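Local coordinates for monosaccharide ABC transporter substrate-binding protein, CUT2 family (Bradyrhizobium sp., PDB 4YHS) that probably binds a monosaccharide in the periplasm and delivers it to an ABC transporter for uptake, at residues V50-A55 with E315-V320; P143-V148 with V311-G316; G281-I286 with A341-P346. One frame throughout, in Å; residues are numbered along the deposited sequence.

Contact 1 of 3, residues V50-A55 with E315-V320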
loop_
_atom_site.group_PDB
_atom_site.type_symbol
_atom_site.label_atom_id
_atom_site.label_comp_id
_atom_site.label_asym_id
_atom_site.label_seq_id
_atom_site.Cartn_x
_atom_site.Cartn_y
_atom_site.Cartn_z
ATOM N N VAL A 50 18.741 -2.445 0.781
ATOM C CA VAL A 50 19.769 -1.903 -0.095
ATOM C C VAL A 50 19.710 -2.521 -1.483
ATOM O O VAL A 50 19.954 -3.717 -1.638
ATOM C CB VAL A 50 21.171 -2.141 0.506
ATOM C CG1 VAL A 50 22.216 -1.496 -0.356
ATOM C CG2 VAL A 50 21.229 -1.584 1.919
ATOM N N PRO A 51 19.409 -1.718 -2.502
ATOM C CA PRO A 51 19.392 -2.282 -3.853
ATOM C C PRO A 51 20.785 -2.322 -4.466
ATOM O O PRO A 51 21.777 -1.831 -3.863
ATOM C CB PRO A 51 18.487 -1.308 -4.602
ATOM C CG PRO A 51 18.846 0.014 -4.003
ATOM C CD PRO A 51 19.113 -0.273 -2.532
ATOM N N LEU A 52 20.878 -2.944 -5.642
ATOM C CA LEU A 52 22.101 -2.923 -6.428
ATOM C C LEU A 52 22.391 -1.525 -6.940
ATOM O O LEU A 52 21.468 -0.728 -7.136
ATOM C CB LEU A 52 22.005 -3.886 -7.614
ATOM C CG LEU A 52 21.817 -5.373 -7.316
ATOM C CD1 LEU A 52 21.551 -6.138 -8.610
ATOM C CD2 LEU A 52 23.017 -5.966 -6.574
ATOM N N GLU A 53 23.678 -1.229 -7.154
ATOM C CA GLU A 53 24.069 0.018 -7.798
ATOM C C GLU A 53 23.673 0.059 -9.271
ATOM O O GLU A 53 23.158 1.071 -9.750
ATOM C CB GLU A 53 25.592 0.239 -7.646
ATOM C CG GLU A 53 25.971 0.726 -6.253
ATOM C CD GLU A 53 25.236 2.008 -5.869
ATOM O OE1 GLU A 53 25.568 3.067 -6.440
ATOM O OE2 GLU A 53 24.309 1.954 -5.022
ATOM N N LYS A 54 23.900 -1.049 -9.973
ATOM C CA LYS A 54 23.597 -1.164 -11.397
ATOM C C LYS A 54 23.321 -2.612 -11.769
ATOM O O LYS A 54 23.843 -3.525 -11.125
ATOM C CB LYS A 54 24.769 -0.658 -12.254
ATOM C CG LYS A 54 24.768 0.843 -12.551
ATOM C CD LYS A 54 23.615 1.252 -13.452
ATOM C CE LYS A 54 23.690 2.718 -13.826
ATOM N NZ LYS A 54 22.615 3.081 -14.790
ATOM N N ALA A 55 22.527 -2.821 -12.818
ATOM C CA ALA A 55 22.442 -4.127 -13.458
ATOM C C ALA A 55 23.673 -4.344 -14.321
ATOM O O ALA A 55 24.303 -3.384 -14.763
ATOM C CB ALA A 55 21.189 -4.233 -14.300
ATOM N N GLU A 315 20.617 -12.217 -11.935
ATOM C CA GLU A 315 22.083 -12.175 -11.880
ATOM C C GLU A 315 22.669 -13.159 -10.858
ATOM O O GLU A 315 23.883 -13.201 -10.650
ATOM C CB GLU A 315 22.534 -10.742 -11.572
ATOM C CG GLU A 315 22.159 -9.763 -12.680
ATOM C CD GLU A 315 22.718 -8.382 -12.453
ATOM O OE1 GLU A 315 23.443 -8.178 -11.451
ATOM O OE2 GLU A 315 22.441 -7.497 -13.282
ATOM N N GLY A 316 21.807 -13.954 -10.237
ATOM C CA GLY A 316 22.242 -14.926 -9.249
ATOM C C GLY A 316 22.770 -14.334 -7.954
ATOM O O GLY A 316 23.527 -15.001 -7.235
ATOM N N LYS A 317 22.381 -13.093 -7.648
ATOM C CA LYS A 317 22.844 -12.418 -6.444
ATOM C C LYS A 317 21.910 -12.668 -5.276
ATOM O O LYS A 317 20.746 -13.038 -5.455
ATOM C CB LYS A 317 22.971 -10.909 -6.702
ATOM C CG LYS A 317 24.143 -10.565 -7.628
ATOM C CD LYS A 317 24.257 -9.063 -7.841
ATOM C CE LYS A 317 25.569 -8.680 -8.497
ATOM N NZ LYS A 317 25.735 -9.322 -9.824
ATOM N N ASP A 318 22.409 -12.442 -4.069
ATOM C CA ASP A 318 21.581 -12.526 -2.889
ATOM C C ASP A 318 20.440 -11.529 -2.994
ATOM O O ASP A 318 20.586 -10.463 -3.577
ATOM C CB ASP A 318 22.398 -12.250 -1.631
ATOM C CG ASP A 318 23.251 -13.434 -1.217
ATOM O OD1 ASP A 318 23.023 -14.562 -1.724
ATOM O OD2 ASP A 318 24.148 -13.229 -0.372
ATOM N N TYR A 319 19.292 -11.916 -2.470
ATOM C CA TYR A 319 18.142 -11.025 -2.452
ATOM C C TYR A 319 17.275 -11.382 -1.279
ATOM O O TYR A 319 17.389 -12.479 -0.700
ATOM C CB TYR A 319 17.343 -11.101 -3.743
ATOM C CG TYR A 319 16.758 -12.486 -4.023
ATOM C CD1 TYR A 319 17.569 -13.514 -4.475
ATOM C CD2 TYR A 319 15.401 -12.753 -3.853
ATOM C CE1 TYR A 319 17.061 -14.778 -4.735
ATOM C CE2 TYR A 319 14.885 -14.029 -4.115
ATOM C CZ TYR A 319 15.725 -15.025 -4.557
ATOM O OH TYR A 319 15.244 -16.287 -4.826
ATOM N N VAL A 320 16.431 -10.428 -0.913
ATOM C CA VAL A 320 15.515 -10.614 0.187
ATOM C C VAL A 320 14.224 -11.145 -0.423
ATOM O O VAL A 320 13.677 -10.518 -1.312
ATOM C CB VAL A 320 15.279 -9.289 0.956
ATOM C CG1 VAL A 320 14.273 -9.527 2.043
ATOM C CG2 VAL A 320 16.609 -8.757 1.514
HETATM O O HOH W 1 24.887 -5.974 -11.000
#

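Contact 2 of 3, residues P143-V148 with V311-G316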
loop_
_atom_site.group_PDB
_atom_site.type_symbol
_atom_site.label_atom_id
_atom_site.label_comp_id
_atom_site.label_asym_id
_atom_site.label_seq_id
_atom_site.Cartn_x
_atom_site.Cartn_y
_atom_site.Cartn_z
ATOM N N PRO A 143 11.821 -15.799 -13.683
ATOM C CA PRO A 143 11.413 -15.421 -12.322
ATOM C C PRO A 143 10.120 -14.616 -12.331
ATOM O O PRO A 143 9.946 -13.762 -13.214
ATOM C CB PRO A 143 12.575 -14.559 -11.822
ATOM C CG PRO A 143 13.704 -14.843 -12.710
ATOM C CD PRO A 143 13.141 -15.245 -14.027
ATOM N N VAL A 144 9.248 -14.867 -11.358
ATOM C CA VAL A 144 7.996 -14.128 -11.240
ATOM C C VAL A 144 7.989 -13.459 -9.866
ATOM O O VAL A 144 8.110 -14.123 -8.831
ATOM C CB VAL A 144 6.756 -15.038 -11.415
ATOM C CG1 VAL A 144 5.488 -14.223 -11.315
ATOM C CG2 VAL A 144 6.818 -15.780 -12.768
ATOM N N ILE A 145 7.815 -12.140 -9.875
ATOM C CA ILE A 145 7.781 -11.332 -8.651
ATOM C C ILE A 145 6.349 -10.885 -8.324
ATOM O O ILE A 145 5.659 -10.316 -9.173
ATOM C CB ILE A 145 8.641 -10.068 -8.808
ATOM C CG1 ILE A 145 10.017 -10.386 -9.364
ATOM C CG2 ILE A 145 8.756 -9.332 -7.497
ATOM C CD1 ILE A 145 10.809 -11.283 -8.535
ATOM N N ASP A 146 5.938 -11.124 -7.085
ATOM C CA ASP A 146 4.636 -10.749 -6.552
ATOM C C ASP A 146 4.694 -9.324 -5.979
ATOM O O ASP A 146 5.288 -9.091 -4.922
ATOM C CB ASP A 146 4.258 -11.796 -5.481
ATOM C CG ASP A 146 2.930 -11.554 -4.819
ATOM O OD1 ASP A 146 2.196 -10.583 -5.160
ATOM O OD2 ASP A 146 2.640 -12.394 -3.933
ATOM N N LEU A 147 4.039 -8.387 -6.664
ATOM C CA LEU A 147 4.107 -6.947 -6.332
ATOM C C LEU A 147 2.774 -6.456 -5.776
ATOM O O LEU A 147 1.720 -6.603 -6.423
ATOM C CB LEU A 147 4.509 -6.131 -7.568
ATOM C CG LEU A 147 4.438 -4.590 -7.484
ATOM C CD1 LEU A 147 5.391 -3.998 -6.466
ATOM C CD2 LEU A 147 4.728 -3.965 -8.851
ATOM N N VAL A 148 2.838 -5.955 -4.542
ATOM C CA VAL A 148 1.758 -5.254 -3.840
ATOM C C VAL A 148 0.607 -6.137 -3.346
ATOM O O VAL A 148 0.275 -6.085 -2.150
ATOM C CB VAL A 148 1.149 -4.123 -4.691
ATOM C CG1 VAL A 148 -0.019 -3.480 -3.917
ATOM C CG2 VAL A 148 2.194 -3.006 -4.963
ATOM N N VAL A 311 16.180 -8.202 -10.777
ATOM C CA VAL A 311 17.542 -8.095 -11.313
ATOM C C VAL A 311 18.485 -8.994 -10.508
ATOM O O VAL A 311 19.271 -9.755 -11.076
ATOM C CB VAL A 311 18.003 -6.616 -11.312
ATOM C CG1 VAL A 311 19.492 -6.490 -11.684
ATOM C CG2 VAL A 311 17.117 -5.798 -12.311
ATOM N N ARG A 312 18.365 -8.961 -9.189
ATOM C CA ARG A 312 19.252 -9.773 -8.338
ATOM C C ARG A 312 19.097 -11.271 -8.661
ATOM O O ARG A 312 20.092 -12.002 -8.767
ATOM C CB ARG A 312 18.972 -9.515 -6.849
ATOM C CG ARG A 312 19.482 -8.179 -6.326
ATOM C CD ARG A 312 18.952 -7.861 -4.900
ATOM N NE ARG A 312 19.629 -6.687 -4.358
ATOM C CZ ARG A 312 20.871 -6.690 -3.879
ATOM N NH1 ARG A 312 21.584 -7.821 -3.866
ATOM N NH2 ARG A 312 21.415 -5.560 -3.406
ATOM N N ILE A 313 17.850 -11.708 -8.827
ATOM C CA ILE A 313 17.556 -13.100 -9.164
ATOM C C ILE A 313 18.193 -13.431 -10.515
ATOM O O ILE A 313 18.942 -14.410 -10.642
ATOM C CB ILE A 313 16.022 -13.340 -9.172
ATOM C CG1 ILE A 313 15.457 -13.256 -7.759
ATOM C CG2 ILE A 313 15.635 -14.700 -9.768
ATOM C CD1 ILE A 313 13.965 -13.037 -7.738
ATOM N N LEU A 314 17.936 -12.603 -11.520
ATOM C CA LEU A 314 18.463 -12.859 -12.865
ATOM C C LEU A 314 19.997 -12.931 -12.861
ATOM O O LEU A 314 20.614 -13.643 -13.677
ATOM C CB LEU A 314 17.989 -11.777 -13.853
ATOM C CG LEU A 314 16.513 -11.838 -14.253
ATOM C CD1 LEU A 314 16.109 -10.541 -14.879
ATOM C CD2 LEU A 314 16.331 -12.959 -15.234
ATOM N N GLU A 315 20.617 -12.217 -11.935
ATOM C CA GLU A 315 22.083 -12.175 -11.880
ATOM C C GLU A 315 22.669 -13.159 -10.858
ATOM O O GLU A 315 23.883 -13.201 -10.650
ATOM C CB GLU A 315 22.534 -10.742 -11.572
ATOM C CG GLU A 315 22.159 -9.763 -12.680
ATOM C CD GLU A 315 22.718 -8.382 -12.453
ATOM O OE1 GLU A 315 23.443 -8.178 -11.451
ATOM O OE2 GLU A 315 22.441 -7.497 -13.282
ATOM N N GLY A 316 21.807 -13.954 -10.237
ATOM C CA GLY A 316 22.242 -14.926 -9.249
ATOM C C GLY A 316 22.770 -14.334 -7.954
ATOM O O GLY A 316 23.527 -15.001 -7.235
#

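Contact 3 of 3, residues G281-I286 with A341-P346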
loop_
_atom_site.group_PDB
_atom_site.type_symbol
_atom_site.label_atom_id
_atom_site.label_comp_id
_atom_site.label_asym_id
_atom_site.label_seq_id
_atom_site.Cartn_x
_atom_site.Cartn_y
_atom_site.Cartn_z
ATOM N N GLY A 281 -5.274 12.964 -1.714
ATOM C CA GLY A 281 -6.241 13.760 -0.972
ATOM C C GLY A 281 -5.949 13.744 0.526
ATOM O O GLY A 281 -6.013 14.765 1.202
ATOM N N VAL A 282 -5.596 12.577 1.055
ATOM C CA VAL A 282 -5.224 12.488 2.462
ATOM C C VAL A 282 -3.923 13.269 2.740
ATOM O O VAL A 282 -3.824 14.021 3.713
ATOM C CB VAL A 282 -5.073 11.033 2.900
ATOM C CG1 VAL A 282 -4.434 10.919 4.329
ATOM C CG2 VAL A 282 -6.435 10.339 2.864
ATOM N N TYR A 283 -2.960 13.153 1.837
ATOM C CA TYR A 283 -1.678 13.864 1.946
ATOM C C TYR A 283 -1.920 15.375 2.008
ATOM O O TYR A 283 -1.385 16.068 2.873
ATOM C CB TYR A 283 -0.793 13.459 0.753
ATOM C CG TYR A 283 0.644 13.945 0.780
ATOM C CD1 TYR A 283 1.640 13.212 1.409
ATOM C CD2 TYR A 283 1.001 15.113 0.156
ATOM C CE1 TYR A 283 2.967 13.668 1.416
ATOM C CE2 TYR A 283 2.303 15.555 0.153
ATOM C CZ TYR A 283 3.280 14.821 0.765
ATOM O OH TYR A 283 4.568 15.310 0.767
ATOM N N GLU A 284 -2.731 15.894 1.097
ATOM C CA GLU A 284 -2.957 17.326 1.051
ATOM C C GLU A 284 -3.666 17.763 2.332
ATOM O O GLU A 284 -3.364 18.810 2.904
ATOM C CB GLU A 284 -3.769 17.704 -0.186
ATOM C CG GLU A 284 -4.178 19.153 -0.246
ATOM C CD GLU A 284 -2.989 20.133 -0.398
ATOM O OE1 GLU A 284 -1.851 19.708 -0.685
ATOM O OE2 GLU A 284 -3.203 21.349 -0.217
ATOM N N GLY A 285 -4.585 16.923 2.792
ATOM C CA GLY A 285 -5.298 17.172 4.024
ATOM C C GLY A 285 -4.370 17.314 5.230
ATOM O O GLY A 285 -4.582 18.183 6.056
ATOM N N ILE A 286 -3.357 16.459 5.332
ATOM C CA ILE A 286 -2.377 16.510 6.421
ATOM C C ILE A 286 -1.592 17.788 6.310
ATOM O O ILE A 286 -1.443 18.518 7.288
ATOM C CB ILE A 286 -1.434 15.248 6.417
ATOM C CG1 ILE A 286 -2.259 13.988 6.715
ATOM C CG2 ILE A 286 -0.296 15.395 7.463
ATOM C CD1 ILE A 286 -1.573 12.655 6.516
ATOM N N ALA A 341 7.893 11.539 -3.179
ATOM C CA ALA A 341 8.102 10.502 -4.195
ATOM C C ALA A 341 8.479 9.137 -3.648
ATOM O O ALA A 341 8.566 8.186 -4.434
ATOM C CB ALA A 341 9.141 10.938 -5.213
ATOM N N ASN A 342 8.648 9.005 -2.327
ATOM C CA ASN A 342 8.771 7.651 -1.755
ATOM C C ASN A 342 7.393 7.049 -1.414
ATOM O O ASN A 342 7.261 5.831 -1.241
ATOM C CB ASN A 342 9.639 7.660 -0.513
ATOM C CG ASN A 342 11.072 7.964 -0.825
ATOM O OD1 ASN A 342 11.498 7.875 -1.990
ATOM N ND2 ASN A 342 11.836 8.335 0.196
ATOM N N ILE A 343 6.371 7.905 -1.294
ATOM C CA ILE A 343 5.087 7.434 -0.743
ATOM C C ILE A 343 3.883 7.763 -1.588
ATOM O O ILE A 343 2.812 7.253 -1.295
ATOM C CB ILE A 343 4.819 7.974 0.704
ATOM C CG1 ILE A 343 4.783 9.509 0.763
ATOM C CG2 ILE A 343 5.895 7.446 1.657
ATOM C CD1 ILE A 343 4.294 10.039 2.113
ATOM N N LEU A 344 4.079 8.557 -2.634
ATOM C CA LEU A 344 3.047 8.893 -3.613
ATOM C C LEU A 344 3.713 9.171 -4.951
ATOM O O LEU A 344 4.914 9.481 -5.002
ATOM C CB LEU A 344 2.260 10.113 -3.174
ATOM C CG LEU A 344 1.166 10.001 -2.107
ATOM C CD1 LEU A 344 0.678 11.409 -1.753
ATOM C CD2 LEU A 344 0.039 9.149 -2.622
ATOM N N PRO A 345 2.940 9.120 -6.047
ATOM C CA PRO A 345 3.547 9.624 -7.277
ATOM C C PRO A 345 3.734 11.131 -7.212
ATOM O O PRO A 345 2.995 11.786 -6.475
ATOM C CB PRO A 345 2.526 9.239 -8.350
ATOM C CG PRO A 345 1.229 9.233 -7.623
ATOM C CD PRO A 345 1.540 8.685 -6.261
ATOM N N PRO A 346 4.691 11.690 -7.970
ATOM C CA PRO A 346 4.781 13.149 -8.043
ATOM C C PRO A 346 3.470 13.731 -8.565
ATOM O O PRO A 346 2.817 13.048 -9.363
ATOM C CB PRO A 346 5.926 13.383 -9.051
ATOM C CG PRO A 346 6.733 12.075 -8.978
ATOM C CD PRO A 346 5.706 11.030 -8.809
#

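Contact 1 of 3, residues V50-A55 with E315-V320
Leu52 and Ala55 meet Glu315 and Lys317 in a surface contact between loop 50-55, which follows strand 43-49, and loop 315-320, which follows helix 299-314. It is partly apolar and partly bridged by water. The Leu52 methyls lie slantwise on the aliphatic part of the lysine chain, and Leu52 CD2 lies 3.6 Å from Lys317 CD. Leu52 and Glu315 lie alongside each other, pointing opposite ways, with Leu52 CD1 nearest Glu315 OE1.

Helix 299-314 ends in a Schellman motif, with Gly316 at positive phi (69°). Leu52 also touches Val311 and Arg312 of this helix, and Leu87 of helix 71-87. The loop after strand 43-49 thus lies against two helices of one lobe of the periplasmic binding protein fold.

Both oxygens of the Glu315 carboxylate have two partners. Lys317 bends at its last torsion (chi4 60°), which turns NZ to within 3.0 Å of Glu315 OE1 in a salt bridge. NZ comes from the anti side, 25° out of the carboxylate plane. A water donates to Glu315 OE1 at 2.7 Å and to Lys54 O at 2.7 Å, joining the two loops. The other oxygen, Glu315 OE2, lies 3.4 Å from Ala55 CA and accepts hydrogen bonds from Ser56 N and Trp59 NE1.

Contact 2 of 3, residues P143-V148 with V311-G316
Pro143 and Ile145 face Ile313 and Leu314 in an apolar contact between strand 144-147, with the proline just before it, and the last turn of helix 299-314. Three pairs meet in different ways.

Pro143 and Ile313 lie alongside, pointing opposite ways. The proline ring offers its CG, which lies 3.5 Å from Ile313 CG2, with Pro143 CB a little farther from the same methyl. Ile145 and Ile313 instead meet end to end through their methyls, with 3.7 Å between Ile145 CD1 and Ile313 CD1. Ile313 therefore uses both branches. Its CG1 stands beside the backbone N (chi1 -69°) and carries CD1 out to Ile145, while CG2 takes the proline.

Leu314 crosses Pro143 at about a right angle. Leu314 CD2 lies 4.1 Å from Pro143 CG, a longer contact than that of Ile313. The turn that carries these side chains is held by the backbone bond from Glu315 N to Val311 O, 2.9 Å.

Here a helix packs on the parallel strands of a lobe's sheet, an alpha/beta layer of the periplasmic binding protein fold. Strand 144-147 lies between strands 119-122 and 158-160. Val144 points away from the helix, whereas Ile145 also touches Ala306 and Gln309 earlier in helix 299-314. Leu147 packs on Ala306 and on Val76 of helix 71-87, and Leu314 touches Ala119 of strand 119-122.

Contact 3 of 3, residues G281-I286 with A341-P346
Tyr283, on helix 280-287, packs against Ile343 and Leu344 in the chain that follows strand 322-331. In this two-lobed periplasmic binding protein fold the helix follows strand 272-275, the end strand of the four-stranded parallel sheet. Pro345 touches Leu74 and Ala341 touches Tyr78 of helix 71-87, a helix of the other lobe, so chain 341-346 passes between the lobes. All three residues of the contact are buried.

The backbone part stays within the helix. Gly285 N bonds to Gly281 O at 3.0 Å and Ile286 N to Val282 O at 3.0 Å. These bonds fix the turn from which the tyrosine projects.

The rest is apolar. The Tyr283 side chain leaves the helix with CG opposite the backbone N (chi1 -172°), and its ring reaches the two loop side chains, which approach it obliquely. The Ile343 side chain runs at about a right angle to that of the tyrosine, with Ile343 CD1 3.9 Å from Tyr283 CE1. Replacing Tyr283 with an alanine would probably open a gap beside Ile343 CD1 and leave Leu344 with little more than the CB to pack on. Ile335 and Gln340 also touch the tyrosine.

Leu344 meets the base of the side chain, its CD1 being 3.6 Å from Tyr283 CB and 3.6 Å from Tyr283 CG.

In the fold
From the N terminus, contact 1 begins in the loop after strand 43-49 and closes when the chain leaves helix 299-314. Contact 2 starts later, at strand 144-147, and returns to the end of that same helix. The two therefore end on the same stretch, sharing Glu315 and Gly316, and their centres are about 10 Å apart. Arg312 links them, its NH1 bonding to Asp318 O. Contact 3 starts within both loops, at helix 280-287, and closes beyond them at 341-346, so it crosses both. Its centre is about 28 Å from that of contact 2 and about 29 Å from that of contact 1. Contacts 1 and 2 join the end of helix 299-314 to the loop after strand 43-49 and to strand 144-147; contact 3 ties the C-terminal chain to the other lobe.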